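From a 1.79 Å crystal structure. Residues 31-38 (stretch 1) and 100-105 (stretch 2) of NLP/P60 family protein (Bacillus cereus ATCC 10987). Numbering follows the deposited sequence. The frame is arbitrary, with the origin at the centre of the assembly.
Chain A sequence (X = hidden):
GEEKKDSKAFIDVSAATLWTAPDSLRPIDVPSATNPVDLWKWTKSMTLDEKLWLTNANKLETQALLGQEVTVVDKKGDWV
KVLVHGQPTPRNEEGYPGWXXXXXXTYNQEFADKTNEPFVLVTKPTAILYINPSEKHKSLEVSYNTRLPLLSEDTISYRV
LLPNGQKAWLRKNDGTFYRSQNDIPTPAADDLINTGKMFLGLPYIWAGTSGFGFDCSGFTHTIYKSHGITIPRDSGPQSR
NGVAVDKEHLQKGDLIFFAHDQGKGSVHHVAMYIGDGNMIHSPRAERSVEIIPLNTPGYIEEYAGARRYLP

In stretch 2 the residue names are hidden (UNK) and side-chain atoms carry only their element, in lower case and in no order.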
# COMPACT_ATOMS: atom_id res chain seq x y z
N PRO A 31 -6.94 -1.64 17.52
CA PRO A 31 -7.66 -0.92 16.46
C PRO A 31 -7.21 -1.23 15.00
O PRO A 31 -7.94 -0.92 14.05
CB PRO A 31 -7.44 0.55 16.79
CG PRO A 31 -6.89 0.61 18.18
CD PRO A 31 -6.35 -0.73 18.53
N SER A 32 -6.08 -1.89 14.85
CA SER A 32 -5.70 -2.43 13.54
C SER A 32 -6.38 -3.76 13.20
O SER A 32 -6.37 -4.17 12.01
CB SER A 32 -4.16 -2.58 13.44
OG SER A 32 -3.71 -3.72 14.14
N ALA A 33 -6.92 -4.45 14.21
CA ALA A 33 -7.34 -5.86 14.04
C ALA A 33 -8.86 -6.06 14.03
O ALA A 33 -9.32 -7.17 13.80
CB ALA A 33 -6.70 -6.71 15.11
N THR A 34 -9.61 -5.00 14.29
CA THR A 34 -11.07 -5.03 14.34
C THR A 34 -11.65 -4.82 12.94
O THR A 34 -10.94 -4.45 12.01
CB THR A 34 -11.61 -3.94 15.28
OG1 THR A 34 -11.05 -2.65 14.90
CG2 THR A 34 -11.26 -4.27 16.73
N ASN A 35 -12.96 -5.05 12.82
CA ASN A 35 -13.69 -4.73 11.61
C ASN A 35 -14.90 -3.94 12.06
O ASN A 35 -15.76 -4.51 12.68
CB ASN A 35 -14.14 -5.98 10.86
CG ASN A 35 -14.80 -5.64 9.54
OD1 ASN A 35 -15.20 -4.52 9.34
ND2 ASN A 35 -14.90 -6.60 8.64
N PRO A 36 -14.94 -2.63 11.78
CA PRO A 36 -13.95 -1.85 11.05
C PRO A 36 -12.68 -1.54 11.84
O PRO A 36 -12.64 -1.66 13.06
CB PRO A 36 -14.67 -0.54 10.79
CG PRO A 36 -15.62 -0.41 11.96
CD PRO A 36 -16.04 -1.80 12.28
N VAL A 37 -11.64 -1.18 11.10
CA VAL A 37 -10.39 -0.71 11.70
C VAL A 37 -10.48 0.75 12.09
O VAL A 37 -11.34 1.47 11.58
CB VAL A 37 -9.20 -0.90 10.73
CG1 VAL A 37 -8.96 -2.39 10.43
CG2 VAL A 37 -9.33 -0.10 9.40
N ASP A 38 -9.57 1.20 12.97
CA ASP A 38 -9.30 2.63 13.11
C ASP A 38 -7.80 2.88 13.09
O ASP A 38 -7.13 2.85 14.12
CB ASP A 38 -9.94 3.19 14.39
CG ASP A 38 -9.79 4.70 14.49
OD1 ASP A 38 -8.99 5.35 13.75
OD2 ASP A 38 -10.49 5.25 15.33
N UNK A 100 -3.68 -12.63 9.47
CA UNK A 100 -4.65 -11.58 9.73
C UNK A 100 -5.92 -12.15 10.38
O UNK A 100 -6.19 -13.35 10.25
c UNK A 100 -4.98 -10.85 8.43
se UNK A 100 -6.16 -10.64 5.80
c UNK A 100 -5.59 -11.72 7.33
c UNK A 100 -7.57 -9.76 6.67
N UNK A 101 -6.71 -11.31 11.08
CA UNK A 101 -7.98 -11.84 11.62
C UNK A 101 -8.95 -12.23 10.54
O UNK A 101 -9.17 -11.45 9.61
c UNK A 101 -7.32 -9.84 12.78
c UNK A 101 -8.54 -10.68 12.43
c UNK A 101 -6.44 -9.96 11.59
N UNK A 102 -9.53 -13.41 10.67
CA UNK A 102 -10.54 -13.87 9.71
C UNK A 102 -11.71 -12.90 9.56
O UNK A 102 -12.30 -12.78 8.49
c UNK A 102 -11.83 -15.87 8.91
c UNK A 102 -11.07 -15.26 10.09
o UNK A 102 -12.01 -18.09 8.04
o UNK A 102 -12.32 -17.80 10.20
c UNK A 102 -12.07 -17.37 9.06
N UNK A 103 -12.05 -12.21 10.64
CA UNK A 103 -13.15 -11.28 10.63
C UNK A 103 -12.94 -10.05 9.77
O UNK A 103 -13.89 -9.29 9.56
c UNK A 103 -12.85 -9.83 14.24
n UNK A 103 -12.30 -8.82 16.46
c UNK A 103 -13.52 -10.82 12.05
c UNK A 103 -11.90 -8.96 15.01
c UNK A 103 -12.44 -10.03 12.79
N UNK A 104 -11.71 -9.88 9.26
CA UNK A 104 -11.40 -8.80 8.32
C UNK A 104 -11.51 -9.21 6.85
O UNK A 104 -11.16 -8.43 5.98
c UNK A 104 -8.60 -6.79 10.09
c UNK A 104 -10.00 -8.25 8.61
n UNK A 104 -8.57 -5.63 10.75
c UNK A 104 -9.95 -7.45 9.91
o UNK A 104 -7.59 -7.32 9.63
N UNK A 105 -12.01 -10.43 6.61
CA UNK A 105 -12.17 -10.99 5.25
C UNK A 105 -13.66 -11.14 4.98
O UNK A 105 -14.46 -11.26 5.91
c UNK A 105 -9.56 -13.88 5.06
c UNK A 105 -9.37 -11.56 4.04
c UNK A 105 -10.00 -12.42 5.16
c UNK A 105 -11.51 -12.36 5.12
O HOH W 1 -14.05 -6.35 15.34

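Position 100 carries four side-chain atoms: three carbons and one selenium. They form an unbranched chain, with the selenium between the second and third carbons. None of them touches stretch 1. The residue is Met100, present as selenomethionine. It lies in a strand that begins earlier in the chain.

Position 101 has three side-chain carbons. They close a ring onto the backbone N. One ring carbon lies near the backbone O and the CB of Ala33. The residue is Pro101. Its CA-to-CB bond points toward stretch 1. Pro101 CG lies 3.5 Å from the backbone O of Ala33 and 4.0 Å from Ala33 CB. The second approach is an apolar contact between side chains.

Position 102 has three carbons in a row, the third carrying two oxygens. They do not touch stretch 1. This carboxylate identifies Glu102. It opens a short 3-10 segment that runs through position 104.

Position 103 has four carbons in a row ending in a nitrogen. The carbon next to that nitrogen lies near Ala33 O and Thr34 CA. The residue is Lys103. Its CA-to-CB bond points sideways, but the extended chain brings its end nearer to stretch 1. Lys103 CE packs 3.4 Å from Ala33 O and 4.1 Å from Thr34 CA. Lys103 NZ makes a weak 3.2 Å hydrogen bond to the O of water 1. That same water O accepts a 3.0 Å hydrogen bond from Asn35 N, so it bridges the two stretches. The backbone O of Lys103 accepts a 3.0 Å hydrogen bond from Asn35 ND2.

Position 104 has three carbons, the third carrying one oxygen and one nitrogen. The nitrogen lies close to two backbone oxygens of stretch 1. This is the amide of Gln104. Gln104 NE2 donates to Ser32 O at 2.9 Å and to Thr34 O at 2.9 Å. The amide thus gives one hydrogen to each of these two backbone carbonyls. Gln104 NE2 also lies 3.3 Å from Val37 CG1.

Position 105 has four carbons, forked at the second. They make no contact with stretch 1. The residue is Leu105. Its CA-to-CB bond points away from stretch 1.

The contact works largely through side-chain amides reading backbone carbonyls. Gln104 holds Ser32 and Thr34, while Asn35 returns a bond to Lys103. The 3-10 turn is steadied by a 3.0 Å hydrogen bond from Gln104 N to Pro101 O. Pro101 and the aliphatic part of Lys103 pack near Ala33. The two stretches bury 302 Å² in total.

Stretch 2 100-105: MPEKQL
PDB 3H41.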